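Local coordinates for hypothetical protein (Shewanella denitrificans, PDB 2OQM) that is of unknown function but belongs to the DinB family and folds mainly as a bundle of long helices, associating in pairs, at residues N35-F40 with Q109-V114; L57-L62 with Q66-R71; I70-I75 with I162-G167; T93-D98 with L115-G120. All coordinates share one frame; numbering follows the deposited sequence.

Interaction 1. Residues N35-F40 with Q109-V114; sequences NLNAIF and QRIASV
N37, which faces I111 across the contact, has its backbone oxygen N37 O gripped twice: R108 NH1, from just ahead of the 109-114 segment, bonds to it, and F40 N adds a weak bond at 3.1 Å. Otherwise the two segments meet through one isoleucine and two neighbours on the facing helix. I111 has CG2 anti to its own backbone N while CG1 runs beside that nitrogen (chi1 -64°); the CG1 branch carries CD1 to both L36 CD2 and N37 OD1, while CG2 faces the N37 amide nitrogen. CD1 lies 4.0 Å from L36 CD2, the two side chains crossing at a slant. Helices 13-50 and 104-119, joined here, are two of the four long helices of a DinB-type bundle, and the CA atoms of N37 and I111 stand 7.7 Å apart. In the conformer of N37 described, one of two modelled, I111 CG2 sits 3.5 Å from ND2 and I111 CD1 is 3.7 Å from OD1, which makes that packing provisional. Trimming I111 to an alanine here would probably open a gap beside L36 CD2 and leave the N37 amide without its carbon neighbours. Elsewhere on helix 104-119, R110 makes salt bridges to D78, D99 and E101.

Interaction 2. Residues L57-L62 with Q66-R71; sequences LLNSRL and QFNLIR. With FMT (formic acid), chain I.
R61 folds back over the turn to bond Q66, its CG set between the backbone N and the carbonyl carbon (chi1 62°) and its chain bent at chi3. NH1 donates to Q66 O at 2.8 Å, tilted from the carbonyl plane, while NE gives a straighter bond of 3.1 Å to O2 of a formic acid, probably from the crystallisation liquor. N68 CB rests 3.7 Å above the centre of one guanidinium face. N68 is the N-cap of helix 69-87: its own CG also takes the place between N and C (chi1 68°), which lets OD1 accept from R71 N at 3.1 Å. Its ND2 donates weakly to a water that in turn donates to N59 OD1; N59 ND2 is held by D55 O. Backbone bonds tie the two sides of the turn, L69 N to S60 O at 3.0 Å and I70 N to L58 O at 3.2 Å. Beside the latter, L58 CB meets I70 CG1 at 3.7 Å, the side chains crossing nearly at right angles. L58 and I70 both lean on L107 of helix 104-119; L69 packs on F40 of helix 13-50 and on A165 and L169 of helix 146-172, and L62 O accepts from H171 of the second subunit.

Interaction 3. Residues I70-I75 with I162-G167; sequences IRQVQI and ITTAYG
Two long helices of the bundle, 69-87 and 146-172, come close together here, the CA atoms of Q72 and A165 only 5.8 Å apart. A small residue permits this: A165 CB meets Q72 CB at 4.1 Å. Beyond CB the glutamine curls, CG lying beside the backbone N (chi1 -62°) and the chain bending again at chi2 (-59°), which carries its amide against T164. There the CD of Q72 is 3.6 Å from T164 CG2, and Q72 OE1 lies equally near T164 CB, the two side chains crossing aslant. T164 turns its methyl and CB to the amide, while OG1 bonds to F160 O one turn earlier. The buried amide of Q72 is satisfied at both ends: OE1 accepts from H161 ND1, and NE2 donates to F67 O. The pair belongs to the packing of two of the four long helices of this DinB-type bundle. On the other flank of helix 69-87, R71 NH1 donates to Q74 OE1 at 3.2 Å, the oxygen lying in the guanidinium plane. T164 also packs on T163 of the second subunit, and the Y166 ring meets F160 of that subunit edge-to-face.

Interaction 4. Residues T93-D98 with L115-G120; sequences TAPKHD and LTYLEG. With FMT (formic acid), chain N.
Y117 swings CG anti to its backbone N (chi1 177°), sending the phenol off helix 104-119 toward P95 and A94. These lie on the loop that joins helix 69-87 to helix 104-119, the second and third long helices of the bundle, so the ring ties the connection back onto the helix that follows it. The proline comes at the ring obliquely: P95 CD is a tight 3.3 Å from Y117 CE1, and P95 CG stands 3.7 Å from Y117 CD1. Around the same ring, K81 and A85 of helix 69-87 touch it, and F121 meets it edge-to-face. A formic acid, probably from the crystallisation liquor, lies near the ring plane at its edge; Y117 OH donates to its O2, though at 2.5 Å the bond is very short and its length is doubtful. With the ring gone, an alanine here would probably leave CD and CG of P95 without their partner and open a gap beside the loop. P95 O and, further along the loop, H97 ND1 both accept from K81 NZ, while H97 NE2 is joined weakly to S113 OG of helix 104-119. At the formic acid end of the ring, A94 CB lies 3.9 Å from Y117 OH.

In the fold
Following the chain from the N terminus, helix 13-50 opens interaction 1. Interaction 2 then opens and closes within the short turn from 57-62 to 66-71, nested inside the loop of interaction 1, and hands I70 and R71 straight to interaction 3. After helix 69-87 the connecting loop opens interaction 4. Helix 104-119 next closes interaction 1 and then, a few residues on, interaction 4, so these two cross. Helix 146-172 closes interaction 3, which encloses interaction 4 and crosses interaction 1. F40 links the first three, packing on L58, L69 and V73, while H97 bridges interactions 1 and 4. Together they tie all four long helices, and interactions 2 and 3 also reach the second subunit.

Interaction 1. Residues N35-F40 with Q109-V114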
loop_
_atom_site.group_PDB
_atom_site.type_symbol
_atom_site.label_atom_id
_atom_site.label_comp_id
_atom_site.label_asym_id
_atom_site.label_seq_id
_atom_site.Cartn_x
_atom_site.Cartn_y
_atom_site.Cartn_z
ATOM N N ASN A 35 -8.241 -3.829 -10.405
ATOM C CA ASN A 35 -8.659 -4.607 -9.235
ATOM C C ASN A 35 -9.742 -3.893 -8.443
ATOM O O ASN A 35 -10.725 -4.511 -7.989
ATOM C CB ASN A 35 -7.460 -4.922 -8.348
ATOM C CG ASN A 35 -6.496 -5.877 -8.962
ATOM O OD1 ASN A 35 -6.762 -6.506 -10.003
ATOM N ND2 ASN A 35 -5.308 -5.970 -8.350
ATOM N N LEU A 36 -9.631 -2.574 -8.332
ATOM C CA LEU A 36 -10.647 -1.790 -7.653
ATOM C C LEU A 36 -12.001 -1.918 -8.392
ATOM O O LEU A 36 -13.087 -1.989 -7.776
ATOM C CB LEU A 36 -10.200 -0.328 -7.556
ATOM C CG LEU A 36 -11.125 0.590 -6.770
ATOM C CD1 LEU A 36 -11.350 0.126 -5.328
ATOM C CD2 LEU A 36 -10.569 2.040 -6.888
ATOM N N ASN A 37 -11.936 -1.961 -9.712
ATOM C CA ASN A 37 -13.140 -2.214 -10.522
ATOM C C ASN A 37 -13.787 -3.535 -10.210
ATOM O O ASN A 37 -15.034 -3.630 -10.105
ATOM C CB ASN A 37 -12.808 -2.205 -12.022
ATOM C CG ASN A 37 -13.239 -0.950 -12.705
ATOM O OD1 ASN A 37 -14.251 -0.351 -12.348
ATOM N ND2 ASN A 37 -12.523 -0.584 -13.756
ATOM N N ALA A 38 -12.950 -4.573 -10.076
ATOM C CA ALA A 38 -13.393 -5.945 -9.721
ATOM C C ALA A 38 -14.023 -6.032 -8.329
ATOM O O ALA A 38 -14.968 -6.792 -8.086
ATOM C CB ALA A 38 -12.168 -6.933 -9.760
ATOM N N ILE A 39 -13.437 -5.292 -7.399
ATOM C CA ILE A 39 -14.007 -5.091 -6.066
ATOM C C ILE A 39 -15.449 -4.536 -6.135
ATOM O O ILE A 39 -16.327 -4.987 -5.396
ATOM C CB ILE A 39 -13.076 -4.218 -5.239
ATOM C CG1 ILE A 39 -11.806 -5.028 -4.883
ATOM C CG2 ILE A 39 -13.720 -3.731 -3.911
ATOM C CD1 ILE A 39 -10.685 -4.131 -4.366
ATOM N N PHE A 40 -15.701 -3.599 -7.055
ATOM C CA PHE A 40 -17.019 -3.005 -7.196
ATOM C C PHE A 40 -18.002 -3.911 -7.859
ATOM O O PHE A 40 -19.229 -3.794 -7.635
ATOM C CB PHE A 40 -16.918 -1.643 -7.870
ATOM C CG PHE A 40 -16.654 -0.515 -6.866
ATOM C CD1 PHE A 40 -17.683 -0.034 -6.080
ATOM C CD2 PHE A 40 -15.381 -0.051 -6.612
ATOM C CE1 PHE A 40 -17.467 0.960 -5.141
ATOM C CE2 PHE A 40 -15.165 0.949 -5.678
ATOM C CZ PHE A 40 -16.207 1.441 -4.937
ATOM N N GLN A 109 -16.410 5.316 -14.733
ATOM C CA GLN A 109 -15.866 6.214 -15.769
ATOM C C GLN A 109 -14.558 6.875 -15.326
ATOM O O GLN A 109 -13.627 6.957 -16.099
ATOM C CB GLN A 109 -16.872 7.275 -16.154
ATOM C CG GLN A 109 -16.348 8.257 -17.233
ATOM C CD GLN A 109 -15.983 7.568 -18.538
ATOM O OE1 GLN A 109 -14.830 7.632 -18.999
ATOM N NE2 GLN A 109 -16.957 6.892 -19.135
ATOM N N ARG A 110 -14.491 7.294 -14.072
ATOM C CA ARG A 110 -13.284 7.938 -13.514
ATOM C C ARG A 110 -12.094 6.986 -13.580
ATOM O O ARG A 110 -11.006 7.360 -14.055
ATOM C CB ARG A 110 -13.556 8.379 -12.088
ATOM C CG ARG A 110 -12.382 9.012 -11.324
ATOM C CD ARG A 110 -12.067 10.347 -11.799
ATOM N NE ARG A 110 -11.216 11.079 -10.857
ATOM C CZ ARG A 110 -11.653 11.933 -9.924
ATOM N NH1 ARG A 110 -12.944 12.154 -9.721
ATOM N NH2 ARG A 110 -10.779 12.583 -9.201
ATOM N N ILE A 111 -12.320 5.740 -13.153
ATOM C CA ILE A 111 -11.275 4.707 -13.245
ATOM C C ILE A 111 -10.854 4.486 -14.668
ATOM O O ILE A 111 -9.695 4.462 -14.959
ATOM C CB ILE A 111 -11.738 3.356 -12.599
ATOM C CG1 ILE A 111 -11.969 3.548 -11.102
ATOM C CG2 ILE A 111 -10.738 2.240 -12.842
ATOM C CD1 ILE A 111 -12.539 2.303 -10.373
ATOM N N ALA A 112 -11.828 4.370 -15.578
ATOM C CA ALA A 112 -11.536 4.121 -16.973
ATOM C C ALA A 112 -10.660 5.233 -17.580
ATOM O O ALA A 112 -9.764 4.964 -18.374
ATOM C CB ALA A 112 -12.851 3.994 -17.748
ATOM N N SER A 113 -10.949 6.477 -17.219
ATOM C CA SER A 113 -10.224 7.639 -17.728
ATOM C C SER A 113 -8.772 7.602 -17.247
ATOM O O SER A 113 -7.819 7.848 -18.003
ATOM C CB SER A 113 -10.878 8.904 -17.200
ATOM O OG SER A 113 -10.111 10.056 -17.516
ATOM N N VAL A 114 -8.589 7.319 -15.973
ATOM C CA VAL A 114 -7.230 7.237 -15.459
ATOM C C VAL A 114 -6.491 6.105 -16.122
ATOM O O VAL A 114 -5.331 6.244 -16.456
ATOM C CB VAL A 114 -7.194 7.100 -13.923
ATOM C CG1 VAL A 114 -5.741 6.900 -13.448
ATOM C CG2 VAL A 114 -7.842 8.390 -13.332
#

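Interaction 2. Residues L57-L62 with Q66-R71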
loop_
_atom_site.group_PDB
_atom_site.type_symbol
_atom_site.label_atom_id
_atom_site.label_comp_id
_atom_site.label_asym_id
_atom_site.label_seq_id
_atom_site.Cartn_x
_atom_site.Cartn_y
_atom_site.Cartn_z
ATOM N N LEU A 57 -23.780 2.252 0.290
ATOM C CA LEU A 57 -22.379 1.838 0.240
ATOM C C LEU A 57 -21.446 2.965 -0.187
ATOM O O LEU A 57 -20.405 3.193 0.445
ATOM C CB LEU A 57 -22.174 0.591 -0.686
ATOM C CG LEU A 57 -22.920 -0.687 -0.289
ATOM C CD1 LEU A 57 -22.756 -1.769 -1.351
ATOM C CD2 LEU A 57 -22.451 -1.199 1.107
ATOM N N LEU A 58 -21.799 3.655 -1.263
ATOM C CA LEU A 58 -20.976 4.757 -1.776
ATOM C C LEU A 58 -20.805 5.880 -0.777
ATOM O O LEU A 58 -19.794 6.550 -0.813
ATOM C CB LEU A 58 -21.605 5.333 -3.054
ATOM C CG LEU A 58 -21.564 4.431 -4.311
ATOM C CD1 LEU A 58 -22.349 5.087 -5.496
ATOM C CD2 LEU A 58 -20.138 4.110 -4.713
ATOM N N ASN A 59 -21.780 6.106 0.098
ATOM C CA ASN A 59 -21.646 7.157 1.101
ATOM C C ASN A 59 -21.165 6.679 2.459
ATOM O O ASN A 59 -21.163 7.461 3.382
ATOM C CB ASN A 59 -22.948 7.914 1.242
ATOM C CG ASN A 59 -23.216 8.776 0.045
ATOM O OD1 ASN A 59 -22.702 9.908 -0.028
ATOM N ND2 ASN A 59 -23.932 8.231 -0.944
ATOM N N SER A 60 -20.786 5.407 2.565
ATOM C CA SER A 60 -20.341 4.835 3.823
ATOM C C SER A 60 -18.879 5.198 4.030
ATOM O O SER A 60 -18.214 5.649 3.119
ATOM C CB SER A 60 -20.538 3.312 3.816
ATOM O OG SER A 60 -20.368 2.719 5.106
ATOM N N ARG A 61 -18.449 5.057 5.268
ATOM C CA ARG A 61 -17.128 5.441 5.734
ATOM C C ARG A 61 -16.774 4.685 7.016
ATOM O O ARG A 61 -17.657 4.143 7.673
ATOM C CB ARG A 61 -17.077 6.910 6.023
ATOM C CG ARG A 61 -18.020 7.342 7.114
ATOM C CD ARG A 61 -18.120 8.838 7.157
ATOM N NE ARG A 61 -19.009 9.388 6.164
ATOM C CZ ARG A 61 -18.732 10.413 5.381
ATOM N NH1 ARG A 61 -17.543 10.989 5.400
ATOM N NH2 ARG A 61 -19.658 10.835 4.573
ATOM N N LEU A 62 -15.491 4.670 7.352
ATOM C CA LEU A 62 -14.989 3.950 8.559
ATOM C C LEU A 62 -14.968 4.809 9.818
ATOM O O LEU A 62 -14.881 4.291 10.903
ATOM C CB LEU A 62 -13.599 3.411 8.324
ATOM C CG LEU A 62 -13.501 2.340 7.243
ATOM C CD1 LEU A 62 -12.040 1.903 7.161
ATOM C CD2 LEU A 62 -14.516 1.196 7.528
ATOM N N GLN A 66 -13.686 10.730 8.433
ATOM C CA GLN A 66 -12.906 10.163 7.331
ATOM C C GLN A 66 -13.722 10.184 6.033
ATOM O O GLN A 66 -14.940 10.032 6.053
ATOM C CB GLN A 66 -12.409 8.745 7.648
ATOM C CG GLN A 66 -11.372 8.313 6.633
ATOM C CD GLN A 66 -10.622 7.036 7.001
ATOM O OE1 GLN A 66 -9.410 7.050 7.169
ATOM N NE2 GLN A 66 -11.312 5.961 7.058
ATOM N N PHE A 67 -13.049 10.452 4.916
ATOM C CA PHE A 67 -13.693 10.490 3.569
ATOM C C PHE A 67 -14.447 9.209 3.271
ATOM O O PHE A 67 -14.004 8.148 3.618
ATOM C CB PHE A 67 -12.636 10.663 2.497
ATOM C CG PHE A 67 -12.019 12.018 2.441
ATOM C CD1 PHE A 67 -12.781 13.130 2.322
ATOM C CD2 PHE A 67 -10.634 12.152 2.437
ATOM C CE1 PHE A 67 -12.202 14.360 2.224
ATOM C CE2 PHE A 67 -10.050 13.417 2.311
ATOM C CZ PHE A 67 -10.823 14.486 2.217
ATOM N N ASN A 68 -15.599 9.334 2.621
ATOM C CA ASN A 68 -16.426 8.200 2.305
ATOM C C ASN A 68 -15.923 7.420 1.066
ATOM O O ASN A 68 -14.852 7.712 0.529
ATOM C CB ASN A 68 -17.875 8.613 2.164
ATOM C CG ASN A 68 -18.116 9.489 0.935
ATOM O OD1 ASN A 68 -17.255 9.605 0.059
ATOM N ND2 ASN A 68 -19.311 10.068 0.856
ATOM N N LEU A 69 -16.647 6.382 0.678
ATOM C CA LEU A 69 -16.161 5.460 -0.335
ATOM C C LEU A 69 -15.943 6.156 -1.685
ATOM O O LEU A 69 -14.951 5.926 -2.335
ATOM C CB LEU A 69 -17.095 4.234 -0.463
ATOM C CG LEU A 69 -16.764 3.166 -1.515
ATOM C CD1 LEU A 69 -15.349 2.561 -1.243
ATOM C CD2 LEU A 69 -17.842 2.090 -1.443
ATOM N N ILE A 70 -16.881 7.014 -2.080
ATOM C CA ILE A 70 -16.763 7.774 -3.330
ATOM C C ILE A 70 -15.420 8.531 -3.314
ATOM O O ILE A 70 -14.637 8.498 -4.267
ATOM C CB ILE A 70 -17.894 8.764 -3.463
ATOM C CG1 ILE A 70 -19.214 8.067 -3.781
ATOM C CG2 ILE A 70 -17.552 9.782 -4.591
ATOM C CD1 ILE A 70 -20.510 8.899 -3.444
ATOM N N ARG A 71 -15.127 9.155 -2.185
ATOM C CA ARG A 71 -13.918 9.949 -2.058
ATOM C C ARG A 71 -12.653 9.135 -2.077
ATOM O O ARG A 71 -11.670 9.499 -2.698
ATOM C CB ARG A 71 -13.957 10.817 -0.783
ATOM C CG ARG A 71 -14.953 11.915 -0.798
ATOM C CD ARG A 71 -14.542 13.065 -1.705
ATOM N NE ARG A 71 -13.402 13.853 -1.251
ATOM C CZ ARG A 71 -12.274 14.084 -1.945
ATOM N NH1 ARG A 71 -12.083 13.568 -3.166
ATOM N NH2 ARG A 71 -11.321 14.871 -1.415
HETATM C C FMT I . -22.672 8.270 6.309
HETATM O O1 FMT I . -22.897 9.355 5.747
HETATM O O2 FMT I . -21.600 7.649 6.187
HETATM O O HOH W 1 -21.718 11.236 2.096
HETATM O O HOH W 2 -16.599 12.128 2.414
HETATM O O HOH W 3 -13.740 5.888 5.574
#

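Interaction 3. Residues I70-I75 with I162-G167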
loop_
_atom_site.group_PDB
_atom_site.type_symbol
_atom_site.label_atom_id
_atom_site.label_comp_id
_atom_site.label_asym_id
_atom_site.label_seq_id
_atom_site.Cartn_x
_atom_site.Cartn_y
_atom_site.Cartn_z
ATOM N N ILE A 70 -16.881 7.014 -2.080
ATOM C CA ILE A 70 -16.763 7.774 -3.330
ATOM C C ILE A 70 -15.420 8.531 -3.314
ATOM O O ILE A 70 -14.637 8.498 -4.267
ATOM C CB ILE A 70 -17.894 8.764 -3.463
ATOM C CG1 ILE A 70 -19.214 8.067 -3.781
ATOM C CG2 ILE A 70 -17.552 9.782 -4.591
ATOM C CD1 ILE A 70 -20.510 8.899 -3.444
ATOM N N ARG A 71 -15.127 9.155 -2.185
ATOM C CA ARG A 71 -13.918 9.949 -2.058
ATOM C C ARG A 71 -12.653 9.135 -2.077
ATOM O O ARG A 71 -11.670 9.499 -2.698
ATOM C CB ARG A 71 -13.957 10.817 -0.783
ATOM C CG ARG A 71 -14.953 11.915 -0.798
ATOM C CD ARG A 71 -14.542 13.065 -1.705
ATOM N NE ARG A 71 -13.402 13.853 -1.251
ATOM C CZ ARG A 71 -12.274 14.084 -1.945
ATOM N NH1 ARG A 71 -12.083 13.568 -3.166
ATOM N NH2 ARG A 71 -11.321 14.871 -1.415
ATOM N N GLN A 72 -12.660 7.986 -1.423
ATOM C CA GLN A 72 -11.519 7.105 -1.465
ATOM C C GLN A 72 -11.178 6.739 -2.904
ATOM O O GLN A 72 -9.988 6.658 -3.231
ATOM C CB GLN A 72 -11.770 5.808 -0.677
ATOM C CG GLN A 72 -12.030 5.924 0.821
ATOM C CD GLN A 72 -10.863 6.580 1.530
ATOM O OE1 GLN A 72 -9.717 6.326 1.176
ATOM N NE2 GLN A 72 -11.142 7.418 2.532
ATOM N N VAL A 73 -12.193 6.439 -3.719
ATOM C CA VAL A 73 -11.980 6.022 -5.117
ATOM C C VAL A 73 -11.395 7.199 -5.881
ATOM O O VAL A 73 -10.416 7.036 -6.622
ATOM C CB VAL A 73 -13.263 5.491 -5.763
ATOM C CG1 VAL A 73 -13.115 5.269 -7.272
ATOM C CG2 VAL A 73 -13.701 4.156 -5.033
ATOM N N GLN A 74 -11.957 8.375 -5.673
ATOM C CA GLN A 74 -11.483 9.564 -6.343
ATOM C C GLN A 74 -10.014 9.849 -5.992
ATOM O O GLN A 74 -9.199 10.166 -6.877
ATOM C CB GLN A 74 -12.366 10.776 -5.972
ATOM C CG GLN A 74 -13.835 10.689 -6.433
ATOM C CD GLN A 74 -14.712 11.788 -5.891
ATOM O OE1 GLN A 74 -14.469 12.292 -4.810
ATOM N NE2 GLN A 74 -15.734 12.183 -6.661
ATOM N N ILE A 75 -9.673 9.697 -4.720
ATOM C CA ILE A 75 -8.307 9.959 -4.255
ATOM C C ILE A 75 -7.357 8.892 -4.755
ATOM O O ILE A 75 -6.266 9.217 -5.163
ATOM C CB ILE A 75 -8.181 10.098 -2.727
ATOM C CG1 ILE A 75 -9.062 11.244 -2.231
ATOM C CG2 ILE A 75 -6.715 10.418 -2.377
ATOM C CD1 ILE A 75 -9.445 11.242 -0.747
ATOM N N ILE A 162 -7.060 2.551 -1.771
ATOM C CA ILE A 162 -7.670 1.322 -2.252
ATOM C C ILE A 162 -8.022 0.355 -1.092
ATOM O O ILE A 162 -9.127 -0.196 -1.024
ATOM C CB ILE A 162 -6.824 0.620 -3.314
ATOM C CG1 ILE A 162 -6.698 1.467 -4.606
ATOM C CG2 ILE A 162 -7.463 -0.737 -3.676
ATOM C CD1 ILE A 162 -5.978 0.779 -5.772
ATOM N N THR A 163 -7.120 0.179 -0.142
ATOM C CA THR A 163 -7.423 -0.624 1.037
ATOM C C THR A 163 -8.578 -0.071 1.876
ATOM O O THR A 163 -9.349 -0.836 2.413
ATOM C CB THR A 163 -6.165 -0.920 1.892
ATOM O OG1 THR A 163 -5.176 -1.533 1.047
ATOM C CG2 THR A 163 -6.453 -1.908 3.051
ATOM N N THR A 164 -8.667 1.238 2.019
ATOM C CA THR A 164 -9.711 1.842 2.806
ATOM C C THR A 164 -11.027 1.675 2.071
ATOM O O THR A 164 -12.016 1.393 2.701
ATOM C CB THR A 164 -9.418 3.333 3.070
ATOM O OG1 THR A 164 -8.180 3.444 3.774
ATOM C CG2 THR A 164 -10.539 3.971 3.933
ATOM N N ALA A 165 -11.037 1.793 0.732
ATOM C CA ALA A 165 -12.245 1.528 -0.066
ATOM C C ALA A 165 -12.690 0.084 0.159
ATOM O O ALA A 165 -13.861 -0.187 0.390
ATOM C CB ALA A 165 -11.977 1.772 -1.546
ATOM N N TYR A 166 -11.735 -0.839 0.078
ATOM C CA TYR A 166 -12.000 -2.220 0.341
ATOM C C TYR A 166 -12.596 -2.438 1.727
ATOM O O TYR A 166 -13.574 -3.144 1.883
ATOM C CB TYR A 166 -10.703 -2.975 0.174
ATOM C CG TYR A 166 -10.675 -4.439 0.493
ATOM C CD1 TYR A 166 -10.670 -4.890 1.820
ATOM C CD2 TYR A 166 -10.556 -5.419 -0.550
ATOM C CE1 TYR A 166 -10.658 -6.245 2.097
ATOM C CE2 TYR A 166 -10.466 -6.746 -0.254
ATOM C CZ TYR A 166 -10.501 -7.163 1.060
ATOM O OH TYR A 166 -10.374 -8.506 1.330
ATOM N N GLY A 167 -11.987 -1.828 2.748
ATOM C CA GLY A 167 -12.456 -1.924 4.123
ATOM C C GLY A 167 -13.880 -1.432 4.350
ATOM O O GLY A 167 -14.663 -2.027 5.076
#

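Interaction 4. Residues T93-D98 with L115-G120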
loop_
_atom_site.group_PDB
_atom_site.type_symbol
_atom_site.label_atom_id
_atom_site.label_comp_id
_atom_site.label_asym_id
_atom_site.label_seq_id
_atom_site.Cartn_x
_atom_site.Cartn_y
_atom_site.Cartn_z
ATOM N N THR A 93 -0.133 18.973 -18.437
ATOM C CA THR A 93 -0.918 18.236 -19.442
ATOM C C THR A 93 -1.957 17.237 -18.853
ATOM O O THR A 93 -2.717 16.619 -19.623
ATOM C CB THR A 93 0.024 17.458 -20.398
ATOM N N ALA A 94 -1.972 17.039 -17.521
ATOM C CA ALA A 94 -2.850 16.045 -16.884
ATOM C C ALA A 94 -4.350 16.394 -16.997
ATOM O O ALA A 94 -4.730 17.558 -16.753
ATOM C CB ALA A 94 -2.493 15.878 -15.390
ATOM N N PRO A 95 -5.205 15.388 -17.320
ATOM C CA PRO A 95 -6.669 15.593 -17.288
ATOM C C PRO A 95 -7.221 16.013 -15.913
ATOM O O PRO A 95 -6.814 15.472 -14.869
ATOM C CB PRO A 95 -7.245 14.218 -17.703
ATOM C CG PRO A 95 -6.125 13.229 -17.637
ATOM C CD PRO A 95 -4.846 14.024 -17.769
ATOM N N LYS A 96 -8.165 16.959 -15.928
ATOM C CA LYS A 96 -8.746 17.509 -14.690
ATOM C C LYS A 96 -10.115 16.895 -14.378
ATOM O O LYS A 96 -10.933 16.702 -15.278
ATOM C CB LYS A 96 -8.878 19.042 -14.799
ATOM C CG LYS A 96 -9.432 19.726 -13.546
ATOM C CD LYS A 96 -8.553 19.510 -12.317
ATOM C CE LYS A 96 -9.267 20.038 -11.087
ATOM N NZ LYS A 96 -8.471 19.857 -9.840
ATOM N N HIS A 97 -10.352 16.608 -13.099
ATOM C CA HIS A 97 -11.624 16.048 -12.632
ATOM C C HIS A 97 -12.153 16.940 -11.503
ATOM O O HIS A 97 -11.429 17.227 -10.549
ATOM C CB HIS A 97 -11.411 14.616 -12.130
ATOM C CG HIS A 97 -10.936 13.654 -13.181
ATOM N ND1 HIS A 97 -9.652 13.138 -13.198
ATOM C CD2 HIS A 97 -11.586 13.072 -14.219
ATOM C CE1 HIS A 97 -9.526 12.287 -14.208
ATOM N NE2 HIS A 97 -10.687 12.231 -14.845
ATOM N N ASP A 98 -13.405 17.385 -11.615
ATOM C CA ASP A 98 -14.044 18.205 -10.567
ATOM C C ASP A 98 -14.597 17.425 -9.345
ATOM O O ASP A 98 -15.157 18.039 -8.430
ATOM C CB ASP A 98 -15.172 19.050 -11.174
ATOM C CG ASP A 98 -16.383 18.220 -11.593
ATOM O OD1 ASP A 98 -16.309 16.962 -11.575
ATOM O OD2 ASP A 98 -17.419 18.843 -11.942
ATOM N N LEU A 115 -7.158 4.981 -16.343
ATOM C CA LEU A 115 -6.524 3.858 -17.025
ATOM C C LEU A 115 -6.108 4.217 -18.427
ATOM O O LEU A 115 -5.024 3.855 -18.836
ATOM C CB LEU A 115 -7.420 2.592 -17.038
ATOM C CG LEU A 115 -7.587 1.829 -15.723
ATOM C CD1 LEU A 115 -8.713 0.751 -15.810
ATOM C CD2 LEU A 115 -6.240 1.223 -15.228
ATOM N N THR A 116 -6.956 4.936 -19.173
ATOM C CA THR A 116 -6.613 5.394 -20.507
ATOM C C THR A 116 -5.440 6.365 -20.490
ATOM O O THR A 116 -4.537 6.262 -21.322
ATOM C CB THR A 116 -7.836 6.075 -21.187
ATOM O OG1 THR A 116 -8.931 5.157 -21.206
ATOM C CG2 THR A 116 -7.543 6.524 -22.611
ATOM N N TYR A 117 -5.445 7.295 -19.540
ATOM C CA TYR A 117 -4.339 8.217 -19.375
ATOM C C TYR A 117 -3.033 7.463 -19.156
ATOM O O TYR A 117 -2.052 7.693 -19.847
ATOM C CB TYR A 117 -4.625 9.135 -18.218
ATOM C CG TYR A 117 -3.510 10.111 -17.870
ATOM C CD1 TYR A 117 -3.213 11.167 -18.713
ATOM C CD2 TYR A 117 -2.788 10.000 -16.698
ATOM C CE1 TYR A 117 -2.208 12.085 -18.394
ATOM C CE2 TYR A 117 -1.813 10.923 -16.368
ATOM C CZ TYR A 117 -1.542 11.964 -17.227
ATOM O OH TYR A 117 -0.551 12.862 -16.943
ATOM N N LEU A 118 -3.040 6.491 -18.260
ATOM C CA LEU A 118 -1.832 5.770 -17.944
ATOM C C LEU A 118 -1.313 4.963 -19.133
ATOM O O LEU A 118 -0.114 4.815 -19.303
ATOM C CB LEU A 118 -2.049 4.862 -16.706
ATOM C CG LEU A 118 -2.195 5.527 -15.323
ATOM C CD1 LEU A 118 -2.328 4.422 -14.216
ATOM C CD2 LEU A 118 -1.052 6.476 -15.016
ATOM N N GLU A 119 -2.212 4.434 -19.950
ATOM C CA GLU A 119 -1.828 3.722 -21.187
ATOM C C GLU A 119 -0.986 4.531 -22.150
ATOM O O GLU A 119 -0.296 3.979 -23.040
ATOM C CB GLU A 119 -3.066 3.300 -21.977
ATOM C CG GLU A 119 -3.563 1.929 -21.696
ATOM C CD GLU A 119 -5.002 1.725 -22.188
ATOM O OE1 GLU A 119 -5.430 2.389 -23.163
ATOM O OE2 GLU A 119 -5.721 0.911 -21.567
ATOM N N GLY A 120 -1.087 5.843 -22.040
ATOM C CA GLY A 120 -0.407 6.724 -22.973
ATOM C C GLY A 120 1.084 6.878 -22.719
ATOM O O GLY A 120 1.779 7.431 -23.545
HETATM C C FMT N . -0.458 14.638 -19.464
HETATM O O1 FMT N . 0.347 14.355 -20.346
HETATM O O2 FMT N . -0.143 14.898 -18.296
#